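Local coordinates for protein beta-lactamase OXA-2 (Salmonella typhimurium, PDB 1K38) that hydrolyses beta-lactam antibiotics, oxacillin among them, as a class D serine beta-lactamase, conferring antibiotic resistance, at residues His57-Leu62 and Arg170-Leu175; Ile73-Gly78 and Asn87-Leu92; Thr190-Arg195 and Asn220-Leu225; Trp198-Val203 and Phe211-Ile216. One frame throughout, in Å; residues are numbered along the deposited sequence.

Contact 1: residues His57-Leu62 and Arg170-Leu175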
# COMPACT_ATOMS: atom_id res chain seq x y z
N HIS A 57 -11.44 -3.87 -13.49
CA HIS A 57 -11.32 -3.05 -14.70
C HIS A 57 -9.91 -2.46 -14.82
O HIS A 57 -9.38 -2.33 -15.93
CB HIS A 57 -12.37 -1.93 -14.70
CG HIS A 57 -12.74 -1.46 -16.08
ND1 HIS A 57 -13.69 -0.49 -16.29
CD2 HIS A 57 -12.29 -1.82 -17.30
CE1 HIS A 57 -13.81 -0.27 -17.59
NE2 HIS A 57 -12.97 -1.06 -18.23
N THR A 58 -9.30 -2.09 -13.70
CA THR A 58 -7.96 -1.54 -13.74
C THR A 58 -7.00 -2.61 -14.26
O THR A 58 -6.07 -2.31 -15.01
CB THR A 58 -7.49 -1.05 -12.35
OG1 THR A 58 -8.38 -0.03 -11.87
CG2 THR A 58 -6.09 -0.48 -12.42
N LEU A 59 -7.23 -3.86 -13.86
CA LEU A 59 -6.40 -4.96 -14.33
C LEU A 59 -6.58 -5.10 -15.84
O LEU A 59 -5.61 -5.25 -16.58
CB LEU A 59 -6.79 -6.27 -13.64
CG LEU A 59 -6.55 -6.37 -12.13
CD1 LEU A 59 -7.18 -7.65 -11.59
CD2 LEU A 59 -5.05 -6.34 -11.84
N PHE A 60 -7.83 -5.03 -16.30
CA PHE A 60 -8.12 -5.13 -17.74
C PHE A 60 -7.35 -4.05 -18.50
O PHE A 60 -6.70 -4.32 -19.51
CB PHE A 60 -9.61 -4.91 -18.03
CG PHE A 60 -10.53 -5.98 -17.50
CD1 PHE A 60 -10.08 -6.98 -16.64
CD2 PHE A 60 -11.88 -5.95 -17.85
CE1 PHE A 60 -10.97 -7.93 -16.14
CE2 PHE A 60 -12.77 -6.90 -17.35
CZ PHE A 60 -12.31 -7.89 -16.49
N ALA A 61 -7.46 -2.82 -18.01
CA ALA A 61 -6.82 -1.66 -18.63
C ALA A 61 -5.30 -1.75 -18.67
O ALA A 61 -4.68 -1.40 -19.67
CB ALA A 61 -7.25 -0.38 -17.91
N LEU A 62 -4.70 -2.21 -17.58
CA LEU A 62 -3.24 -2.34 -17.53
C LEU A 62 -2.80 -3.45 -18.49
O LEU A 62 -1.81 -3.31 -19.21
CB LEU A 62 -2.78 -2.67 -16.11
CG LEU A 62 -2.85 -1.53 -15.09
CD1 LEU A 62 -2.84 -2.12 -13.68
CD2 LEU A 62 -1.69 -0.58 -15.30
N ARG A 170 -0.47 -6.24 -7.98
CA ARG A 170 0.09 -5.48 -6.86
C ARG A 170 -0.26 -4.00 -6.97
O ARG A 170 -0.59 -3.36 -5.97
CB ARG A 170 1.61 -5.66 -6.79
CG ARG A 170 2.03 -7.07 -6.46
CD ARG A 170 3.48 -7.14 -5.99
NE ARG A 170 3.88 -8.52 -5.76
CZ ARG A 170 3.43 -9.29 -4.78
NH1 ARG A 170 2.55 -8.82 -3.89
NH2 ARG A 170 3.81 -10.56 -4.70
N LEU A 171 -0.20 -3.45 -8.18
CA LEU A 171 -0.54 -2.05 -8.36
C LEU A 171 -1.99 -1.80 -7.96
O LEU A 171 -2.30 -0.82 -7.27
CB LEU A 171 -0.33 -1.61 -9.81
CG LEU A 171 -0.77 -0.18 -10.15
CD1 LEU A 171 -0.15 0.80 -9.16
CD2 LEU A 171 -0.35 0.16 -11.59
N VAL A 172 -2.90 -2.68 -8.38
CA VAL A 172 -4.30 -2.50 -8.02
C VAL A 172 -4.50 -2.58 -6.51
O VAL A 172 -5.24 -1.79 -5.94
CB VAL A 172 -5.21 -3.53 -8.74
CG1 VAL A 172 -6.63 -3.45 -8.19
CG2 VAL A 172 -5.22 -3.24 -10.23
N LYS A 173 -3.83 -3.53 -5.84
CA LYS A 173 -3.98 -3.64 -4.39
C LYS A 173 -3.43 -2.39 -3.70
O LYS A 173 -3.91 -2.00 -2.63
CB LYS A 173 -3.30 -4.91 -3.87
CG LYS A 173 -4.11 -6.16 -4.17
CD LYS A 173 -3.49 -7.43 -3.60
CE LYS A 173 -2.27 -7.87 -4.40
NZ LYS A 173 -1.72 -9.17 -3.92
N ASP A 174 -2.44 -1.76 -4.31
CA ASP A 174 -1.89 -0.54 -3.72
C ASP A 174 -2.88 0.61 -3.93
O ASP A 174 -3.11 1.41 -3.02
CB ASP A 174 -0.54 -0.20 -4.35
CG ASP A 174 0.28 0.69 -3.45
OD1 ASP A 174 1.16 0.17 -2.70
OD2 ASP A 174 0.01 1.90 -3.47
N LEU A 175 -3.48 0.68 -5.11
CA LEU A 175 -4.45 1.74 -5.40
C LEU A 175 -5.66 1.67 -4.46
O LEU A 175 -6.29 2.69 -4.16
CB LEU A 175 -4.92 1.63 -6.87
CG LEU A 175 -3.83 1.88 -7.92
CD1 LEU A 175 -4.36 1.53 -9.31
CD2 LEU A 175 -3.39 3.34 -7.86
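T58, L59 and L62 line the side of helix 56-64 that meets L171, V172 and L175 of helix 166-175, a roughly antiparallel helix pair within the helical part of this penicillin-recognising serine enzyme. The axes of the two segments come within 9.9 Å of each other, with their N-to-C directions 139° apart, and no hydrogen bond joins them; the contact is wholly apolar and buried. T58 divides its two branches between different tasks. With CG2 anti to the backbone N, the methyl faces the second helix, 3.6 Å from V172 CG2, and also brushes L175. OG1, beside the backbone N, instead serves Y104 and the backbone O of the carboxylated lysine at position 54, so the hydroxyl is satisfied away from the apolar interface. L59 follows, crossing V172 at about a right angle. One turn after T58, L62 brings both of its methyls to the tip of L171, CD1 and CD2 each lying 4.0 Å from L171 CD2. V172 is the common partner on the second helix, its CG2 touching T58, L59 and, more loosely, L62. Helix 92-97 packs on T58 and L175, and R170, pointing away from helix 56-64, forms a salt bridge with E70 of the second subunit. The tightest point is methyl to methyl, L59 CD2 standing 3.5 Å from V172 CG2, slightly closer than ordinary van der Waals contact.

Contact 2: residues Ile73-Gly78 and Asn87-Leu92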
# COMPACT_ATOMS: atom_id res chain seq x y z
N ILE A 73 -1.25 10.48 -16.84
CA ILE A 73 -2.30 11.43 -16.53
C ILE A 73 -3.34 11.49 -17.64
O ILE A 73 -3.01 11.51 -18.82
CB ILE A 73 -1.71 12.85 -16.33
CG1 ILE A 73 -0.77 12.86 -15.12
CG2 ILE A 73 -2.83 13.86 -16.15
CD1 ILE A 73 -0.10 14.20 -14.87
N PHE A 74 -4.61 11.49 -17.24
CA PHE A 74 -5.71 11.57 -18.19
C PHE A 74 -6.32 12.95 -18.03
O PHE A 74 -6.66 13.36 -16.92
CB PHE A 74 -6.71 10.45 -17.92
CG PHE A 74 -6.11 9.08 -18.03
CD1 PHE A 74 -5.48 8.50 -16.94
CD2 PHE A 74 -6.09 8.42 -19.25
CE1 PHE A 74 -4.84 7.27 -17.06
CE2 PHE A 74 -5.45 7.18 -19.38
CZ PHE A 74 -4.82 6.61 -18.28
N ARG A 75 -6.45 13.67 -19.14
CA ARG A 75 -6.97 15.03 -19.13
C ARG A 75 -8.48 15.19 -19.05
O ARG A 75 -9.23 14.59 -19.82
CB ARG A 75 -6.44 15.78 -20.36
CG ARG A 75 -4.93 15.72 -20.52
CD ARG A 75 -4.21 16.31 -19.31
NE ARG A 75 -2.77 16.09 -19.37
CZ ARG A 75 -1.91 16.51 -18.45
NH1 ARG A 75 -2.34 17.18 -17.39
NH2 ARG A 75 -0.62 16.25 -18.58
N TRP A 76 -8.91 16.03 -18.12
CA TRP A 76 -10.32 16.34 -17.89
C TRP A 76 -10.81 17.22 -19.05
O TRP A 76 -10.09 18.11 -19.50
CB TRP A 76 -10.46 17.07 -16.55
CG TRP A 76 -11.82 17.62 -16.25
CD1 TRP A 76 -13.02 16.96 -16.32
CD2 TRP A 76 -12.12 18.94 -15.76
NE1 TRP A 76 -14.04 17.79 -15.91
CE2 TRP A 76 -13.52 19.00 -15.56
CE3 TRP A 76 -11.34 20.07 -15.48
CZ2 TRP A 76 -14.15 20.15 -15.08
CZ3 TRP A 76 -11.98 21.22 -15.00
CH2 TRP A 76 -13.37 21.25 -14.81
N ASP A 77 -12.02 16.96 -19.53
CA ASP A 77 -12.59 17.72 -20.64
C ASP A 77 -13.14 19.09 -20.25
O ASP A 77 -13.55 19.86 -21.12
CB ASP A 77 -13.69 16.91 -21.33
CG ASP A 77 -14.73 16.37 -20.37
OD1 ASP A 77 -15.03 17.06 -19.36
OD2 ASP A 77 -15.25 15.27 -20.62
N GLY A 78 -13.15 19.39 -18.96
CA GLY A 78 -13.65 20.68 -18.51
C GLY A 78 -15.13 20.68 -18.19
O GLY A 78 -15.68 21.69 -17.75
N ASN A 87 -13.83 16.68 -11.48
CA ASN A 87 -13.54 17.85 -12.30
C ASN A 87 -12.07 18.27 -12.26
O ASN A 87 -11.73 19.34 -11.77
CB ASN A 87 -14.41 19.04 -11.87
CG ASN A 87 -15.89 18.74 -11.99
OD1 ASN A 87 -16.32 17.99 -12.86
ND2 ASN A 87 -16.69 19.35 -11.11
N GLN A 88 -11.21 17.41 -12.80
CA GLN A 88 -9.77 17.68 -12.84
C GLN A 88 -9.04 16.53 -13.52
O GLN A 88 -9.60 15.44 -13.69
CB GLN A 88 -9.23 17.86 -11.42
CG GLN A 88 -9.42 16.64 -10.53
CD GLN A 88 -8.84 16.83 -9.14
OE1 GLN A 88 -7.64 17.04 -8.98
NE2 GLN A 88 -9.70 16.76 -8.13
N ASP A 89 -7.79 16.77 -13.91
CA ASP A 89 -7.00 15.72 -14.55
C ASP A 89 -6.88 14.60 -13.53
O ASP A 89 -6.97 14.83 -12.33
CB ASP A 89 -5.61 16.25 -14.93
CG ASP A 89 -5.68 17.36 -15.97
OD1 ASP A 89 -6.55 17.28 -16.86
OD2 ASP A 89 -4.86 18.30 -15.89
N GLN A 90 -6.66 13.38 -14.01
CA GLN A 90 -6.59 12.24 -13.11
C GLN A 90 -5.49 11.24 -13.42
O GLN A 90 -5.01 11.14 -14.55
CB GLN A 90 -7.90 11.46 -13.17
CG GLN A 90 -9.18 12.28 -13.16
CD GLN A 90 -9.79 12.37 -11.78
OE1 GLN A 90 -9.83 11.38 -11.04
NE2 GLN A 90 -10.30 13.55 -11.44
N ASP A 91 -5.09 10.51 -12.39
CA ASP A 91 -4.15 9.41 -12.55
C ASP A 91 -4.94 8.22 -12.00
O ASP A 91 -6.06 8.40 -11.53
CB ASP A 91 -2.82 9.61 -11.79
CG ASP A 91 -2.99 10.03 -10.34
OD1 ASP A 91 -4.04 9.76 -9.71
OD2 ASP A 91 -2.03 10.63 -9.81
N LEU A 92 -4.39 7.02 -12.07
CA LEU A 92 -5.13 5.87 -11.58
C LEU A 92 -5.57 5.95 -10.13
O LEU A 92 -6.68 5.55 -9.80
CB LEU A 92 -4.33 4.58 -11.77
CG LEU A 92 -4.30 3.98 -13.17
CD1 LEU A 92 -3.42 2.75 -13.15
CD2 LEU A 92 -5.72 3.62 -13.62
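W76 lays its indole flat over the backbone of N87 and Q88. The CA of N87 sits 3.7 Å from the centroid of the five-membered ring of W76, a CH-pi contact over the face, while G78 CA lies against the opposite face. CG anti to the backbone N (chi1 172°) swings the ring across to the other segment; its NE1 is bonded to V79 O. Beside it, D89 uses its two carboxylate oxygens separately. OD1 of D89 accepts a hydrogen bond from the backbone N of W76, 3.0 Å away, whereas OD2 meets NH1 of R75 at 3.1 Å in a salt bridge whose hydrogen bond is weak. The guanidinium and carboxylate planes stand 86° apart, with I73 CG2 against one guanidinium face. Next along, F74 and Q90 form a single antiparallel hydrogen-bonded bridge: F74 N reaches Q90 O at 2.7 Å and Q90 N returns to F74 O at 2.9 Å. The Q90 amide turns back to its own side of the loop, its NE2 donating to Q88 O and G85 O. This surface pairing falls, along the chain, between helices 56-64 and 92-97: F74 meets F107 of helix 101-111 edge-to-face, Q90 packs on W102 and V103 of that helix, and D91 N-caps helix 92-97.

Contact 3: residues Thr190-Arg195 and Asn220-Leu225; sequences TGWEGR and NRMDDL. With FMT (formic acid), chain C.
At the rim of the active site, W192, just past the probable substrate-binding residues T190 and G191, meets R221, M222 and L225 of the loop before helix 226-238. W192 carries the contact: CG anti to the backbone N (chi1 -176°) sends the indole across to L225, whose CD2 lies 3.6 Å from the centroid of the five-membered ring, 14° off its normal, a CH-pi contact over the face. G194 N lies against the opposite face. M222 approaches obliquely at the six-membered ring, its CE 3.7 Å from W192 CZ3 and its SD in a longer Met-aromatic contact. NE1 of W192 is bonded to T218 OG1. Farther out, R221 NH1 donates to G194 O at 2.9 Å; the oxygen lies in the guanidinium plane, but the donor stands well above the carbonyl plane. The second segment is braced from within, D224 OD1 and OD2 receiving ND2 and N of N220. A formic acid molecule, probably from the crystallisation liquor, accepts a 2.7 Å hydrogen bond at O2 from T190 OG1 and is also bonded to S99 and R228. With K189, T190 and G191 form the Lys-Thr-Gly motif typical of serine beta-lactamases and penicillin-binding proteins, on the strand that edges the substrate pocket.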
# COMPACT_ATOMS: atom_id res chain seq x y z
N THR A 190 -15.48 1.51 -2.91
CA THR A 190 -16.90 1.77 -2.79
C THR A 190 -17.56 1.70 -4.16
O THR A 190 -16.90 1.75 -5.20
CB THR A 190 -17.17 3.18 -2.24
OG1 THR A 190 -16.49 4.14 -3.05
CG2 THR A 190 -16.71 3.30 -0.81
N GLY A 191 -18.89 1.60 -4.14
CA GLY A 191 -19.65 1.56 -5.37
C GLY A 191 -21.05 2.09 -5.11
O GLY A 191 -21.58 1.91 -4.02
N TRP A 192 -21.63 2.76 -6.11
CA TRP A 192 -22.99 3.28 -6.02
C TRP A 192 -23.52 3.55 -7.41
O TRP A 192 -22.89 4.25 -8.20
CB TRP A 192 -23.05 4.58 -5.21
CG TRP A 192 -24.46 5.08 -5.03
CD1 TRP A 192 -25.52 4.38 -4.52
CD2 TRP A 192 -24.96 6.39 -5.35
NE1 TRP A 192 -26.64 5.17 -4.50
CE2 TRP A 192 -26.33 6.41 -5.00
CE3 TRP A 192 -24.38 7.55 -5.89
CZ2 TRP A 192 -27.13 7.54 -5.17
CZ3 TRP A 192 -25.18 8.68 -6.06
CH2 TRP A 192 -26.54 8.66 -5.70
N GLU A 193 -24.69 2.99 -7.73
CA GLU A 193 -25.27 3.23 -9.04
C GLU A 193 -26.64 3.87 -8.95
O GLU A 193 -27.40 3.86 -9.92
CB GLU A 193 -25.32 1.93 -9.85
CG GLU A 193 -25.78 0.70 -9.10
CD GLU A 193 -27.21 0.79 -8.62
OE1 GLU A 193 -27.48 1.60 -7.72
OE2 GLU A 193 -28.06 0.06 -9.16
N GLY A 194 -26.95 4.44 -7.79
CA GLY A 194 -28.23 5.11 -7.62
C GLY A 194 -29.16 4.55 -6.56
O GLY A 194 -29.71 5.30 -5.76
N ARG A 195 -29.34 3.23 -6.55
CA ARG A 195 -30.24 2.61 -5.58
C ARG A 195 -29.58 1.52 -4.76
O ARG A 195 -30.17 0.99 -3.81
CB ARG A 195 -31.46 2.02 -6.29
CG ARG A 195 -31.12 0.87 -7.23
CD ARG A 195 -31.45 1.22 -8.67
NE ARG A 195 -30.71 2.40 -9.12
CZ ARG A 195 -30.99 3.08 -10.22
NH1 ARG A 195 -30.27 4.14 -10.55
NH2 ARG A 195 -32.01 2.71 -10.99
N ASN A 220 -32.41 6.81 0.29
CA ASN A 220 -32.14 8.23 0.50
C ASN A 220 -31.00 8.71 -0.39
O ASN A 220 -30.43 9.77 -0.18
CB ASN A 220 -31.83 8.50 1.97
CG ASN A 220 -32.93 8.01 2.89
OD1 ASN A 220 -34.08 8.43 2.77
ND2 ASN A 220 -32.58 7.12 3.81
N ARG A 221 -30.69 7.89 -1.40
CA ARG A 221 -29.65 8.20 -2.37
C ARG A 221 -28.32 8.59 -1.73
O ARG A 221 -27.76 7.83 -0.95
CB ARG A 221 -30.15 9.30 -3.31
CG ARG A 221 -31.56 9.06 -3.86
CD ARG A 221 -31.67 7.76 -4.66
NE ARG A 221 -33.02 7.56 -5.19
CZ ARG A 221 -33.42 6.49 -5.88
NH1 ARG A 221 -32.57 5.50 -6.13
NH2 ARG A 221 -34.67 6.41 -6.31
N MET A 222 -27.80 9.77 -2.06
CA MET A 222 -26.52 10.22 -1.51
C MET A 222 -26.45 10.22 0.01
O MET A 222 -25.40 9.94 0.59
CB MET A 222 -26.17 11.61 -2.03
CG MET A 222 -25.86 11.67 -3.52
SD MET A 222 -24.27 12.47 -3.86
CE MET A 222 -23.22 11.03 -3.98
N ASP A 223 -27.56 10.54 0.67
CA ASP A 223 -27.60 10.59 2.12
C ASP A 223 -27.37 9.25 2.81
O ASP A 223 -27.14 9.20 4.01
CB ASP A 223 -28.94 11.18 2.60
CG ASP A 223 -29.13 12.62 2.17
OD1 ASP A 223 -28.18 13.42 2.32
OD2 ASP A 223 -30.24 12.96 1.70
N ASP A 224 -27.44 8.15 2.05
CA ASP A 224 -27.22 6.82 2.63
C ASP A 224 -25.81 6.30 2.42
O ASP A 224 -25.42 5.31 3.04
CB ASP A 224 -28.18 5.78 2.02
CG ASP A 224 -29.60 5.93 2.51
OD1 ASP A 224 -29.81 6.51 3.59
OD2 ASP A 224 -30.51 5.43 1.81
N LEU A 225 -25.03 6.95 1.57
CA LEU A 225 -23.69 6.48 1.27
C LEU A 225 -22.75 6.31 2.46
O LEU A 225 -21.94 5.39 2.48
CB LEU A 225 -23.05 7.36 0.20
CG LEU A 225 -23.85 7.37 -1.11
CD1 LEU A 225 -23.08 8.11 -2.18
CD2 LEU A 225 -24.15 5.95 -1.57
C FMT C . -19.21 5.22 -5.30
O1 FMT C . -19.83 5.71 -4.01
O2 FMT C . -17.67 5.22 -5.23

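Contact 4: residues Trp198-Val203 and Phe211-Ile216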
# COMPACT_ATOMS: atom_id res chain seq x y z
N TRP A 198 -22.22 -0.24 -2.40
CA TRP A 198 -21.27 -1.28 -1.99
C TRP A 198 -20.04 -0.76 -1.26
O TRP A 198 -19.67 0.40 -1.38
CB TRP A 198 -20.63 -1.98 -3.20
CG TRP A 198 -21.44 -2.81 -4.11
CD1 TRP A 198 -22.06 -2.40 -5.26
CD2 TRP A 198 -21.58 -4.24 -4.07
NE1 TRP A 198 -22.56 -3.48 -5.94
CE2 TRP A 198 -22.28 -4.62 -5.24
CE3 TRP A 198 -21.16 -5.23 -3.17
CZ2 TRP A 198 -22.58 -5.96 -5.53
CZ3 TRP A 198 -21.46 -6.56 -3.46
CH2 TRP A 198 -22.16 -6.91 -4.63
N TRP A 199 -19.41 -1.66 -0.52
CA TRP A 199 -18.10 -1.41 0.07
C TRP A 199 -17.54 -2.81 0.18
O TRP A 199 -18.10 -3.67 0.87
CB TRP A 199 -18.09 -0.71 1.43
CG TRP A 199 -16.71 -0.08 1.67
CD1 TRP A 199 -15.91 0.51 0.72
CD2 TRP A 199 -16.02 0.07 2.91
NE1 TRP A 199 -14.77 1.01 1.30
CE2 TRP A 199 -14.81 0.75 2.64
CE3 TRP A 199 -16.30 -0.31 4.23
CZ2 TRP A 199 -13.88 1.07 3.64
CZ3 TRP A 199 -15.38 -0.00 5.23
CH2 TRP A 199 -14.18 0.68 4.93
N VAL A 200 -16.47 -3.07 -0.57
CA VAL A 200 -15.83 -4.38 -0.55
C VAL A 200 -14.33 -4.19 -0.40
O VAL A 200 -13.79 -3.15 -0.79
CB VAL A 200 -16.13 -5.17 -1.85
CG1 VAL A 200 -17.63 -5.20 -2.10
CG2 VAL A 200 -15.40 -4.55 -3.04
N GLY A 201 -13.67 -5.19 0.16
CA GLY A 201 -12.23 -5.09 0.35
C GLY A 201 -11.78 -6.00 1.47
O GLY A 201 -12.39 -7.03 1.71
N TRP A 202 -10.70 -5.63 2.14
CA TRP A 202 -10.20 -6.43 3.25
C TRP A 202 -9.23 -5.63 4.10
O TRP A 202 -8.75 -4.57 3.70
CB TRP A 202 -9.51 -7.71 2.73
CG TRP A 202 -8.19 -7.51 2.00
CD1 TRP A 202 -6.95 -7.35 2.57
CD2 TRP A 202 -7.98 -7.52 0.58
NE1 TRP A 202 -5.98 -7.27 1.58
CE2 TRP A 202 -6.59 -7.37 0.36
CE3 TRP A 202 -8.83 -7.65 -0.53
CZ2 TRP A 202 -6.03 -7.34 -0.93
CZ3 TRP A 202 -8.27 -7.62 -1.81
CH2 TRP A 202 -6.89 -7.47 -1.99
N VAL A 203 -9.00 -6.13 5.31
CA VAL A 203 -8.05 -5.50 6.20
C VAL A 203 -7.02 -6.58 6.51
O VAL A 203 -7.37 -7.69 6.93
CB VAL A 203 -8.72 -4.99 7.50
CG1 VAL A 203 -9.40 -6.12 8.23
CG2 VAL A 203 -7.67 -4.31 8.38
N PHE A 211 -11.62 -10.38 4.90
CA PHE A 211 -12.32 -9.85 3.72
C PHE A 211 -13.76 -9.50 4.03
O PHE A 211 -14.39 -10.12 4.88
CB PHE A 211 -12.31 -10.89 2.60
CG PHE A 211 -10.94 -11.29 2.16
CD1 PHE A 211 -10.22 -12.24 2.88
CD2 PHE A 211 -10.35 -10.68 1.06
CE1 PHE A 211 -8.92 -12.58 2.50
CE2 PHE A 211 -9.06 -11.01 0.67
CZ PHE A 211 -8.34 -11.97 1.40
N PHE A 212 -14.28 -8.49 3.34
CA PHE A 212 -15.66 -8.09 3.53
C PHE A 212 -16.29 -7.62 2.23
O PHE A 212 -15.61 -7.13 1.33
CB PHE A 212 -15.79 -6.97 4.57
CG PHE A 212 -15.12 -5.69 4.18
CD1 PHE A 212 -13.81 -5.44 4.58
CD2 PHE A 212 -15.79 -4.74 3.42
CE1 PHE A 212 -13.18 -4.25 4.21
CE2 PHE A 212 -15.17 -3.55 3.05
CZ PHE A 212 -13.85 -3.30 3.45
N ALA A 213 -17.60 -7.81 2.14
CA ALA A 213 -18.35 -7.38 0.99
C ALA A 213 -19.75 -7.06 1.48
O ALA A 213 -20.49 -7.95 1.91
CB ALA A 213 -18.40 -8.47 -0.08
N LEU A 214 -20.09 -5.78 1.45
CA LEU A 214 -21.40 -5.32 1.90
C LEU A 214 -22.11 -4.53 0.82
O LEU A 214 -21.48 -3.83 0.04
CB LEU A 214 -21.26 -4.40 3.13
CG LEU A 214 -22.49 -3.54 3.52
CD1 LEU A 214 -22.48 -3.31 5.02
CD2 LEU A 214 -22.48 -2.19 2.78
N ASN A 215 -23.42 -4.70 0.75
CA ASN A 215 -24.21 -3.87 -0.15
C ASN A 215 -25.50 -3.55 0.58
O ASN A 215 -25.96 -4.33 1.42
CB ASN A 215 -24.44 -4.47 -1.56
CG ASN A 215 -25.27 -5.74 -1.57
OD1 ASN A 215 -26.43 -5.75 -1.14
ND2 ASN A 215 -24.70 -6.80 -2.12
N ILE A 216 -26.02 -2.36 0.32
CA ILE A 216 -27.25 -1.90 0.95
C ILE A 216 -28.07 -1.11 -0.05
O ILE A 216 -27.53 -0.56 -1.00
CB ILE A 216 -26.98 -0.94 2.14
CG1 ILE A 216 -26.06 0.21 1.70
CG2 ILE A 216 -26.38 -1.72 3.32
CD1 ILE A 216 -25.93 1.32 2.74
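W198 to W202 pair with N215 to F211 as neighbouring antiparallel strands of a beta hairpin, in the middle of the mixed sheet of the penicillin-recognising fold. Four backbone hydrogen bonds join the hydrogen-bonded pairs W199-L214 and G201-F212. On the face of W198, V200 and W202, two aromatic bumps flank a low centre. At one end N215 lies alongside W198: its CB sits over the six-membered ring, 4.0 Å from the centroid, and ND2 comes over the same ring, with the amide plane 83° from the indole, while OD1 of N215 is hydrogen-bonded to R42 NE. In the middle V200 CG1 settles against A213, 3.9 Å from its CB. At the other end W202 and F211 run side by side, CB of W202 against CD2 of F211, and Y158 meets both rings edge-to-face. Helix 147-158 packs over this face. On the reverse face F212 is the main bump and G201 its hollow. CG of F212 takes the crowded position between the backbone N and the carbonyl carbon (chi1 64°), which lays the ring across the neighbouring strand and onto the bare backbone of G201; G201 CA is 4.2 Å from the ring centroid, in CH-pi contact over the face. The backbone angles of G201 are themselves ones that call for glycine. The far rim of F212 then reaches the indole of W199, the two planes 48° apart. Helix 226-238 lies beyond, V232 touching both rings. This reverse-face pair closes where F212 CE2, over one face of the indole, comes 3.6 Å from W199 CE3.

Contacts 3 and 4 share the sheet: strand 184-192 neighbours strand 196-205, G191 O lies 2.8 Å from W198 N, a probable hydrogen bond, and T190 CG2 packs 3.3 Å from W199 CD1. Contact 4 is nested in the chain loop that contact 3 closes. Contact 2 is likewise nested in the chain loop closed by contact 1, and L92 joins them, its CB 3.9 Å from L175 CD1. Contact 1 reaches the sheet where K173 CD lies 3.7 Å from W202 CZ2. From the side chain of S51, the probable nucleophile, those of W192, W198, T58 and Q90 are about 7, 8, 10 and 11 Å away; contact 3 holds two probable substrate-binding residues, T190 and G191.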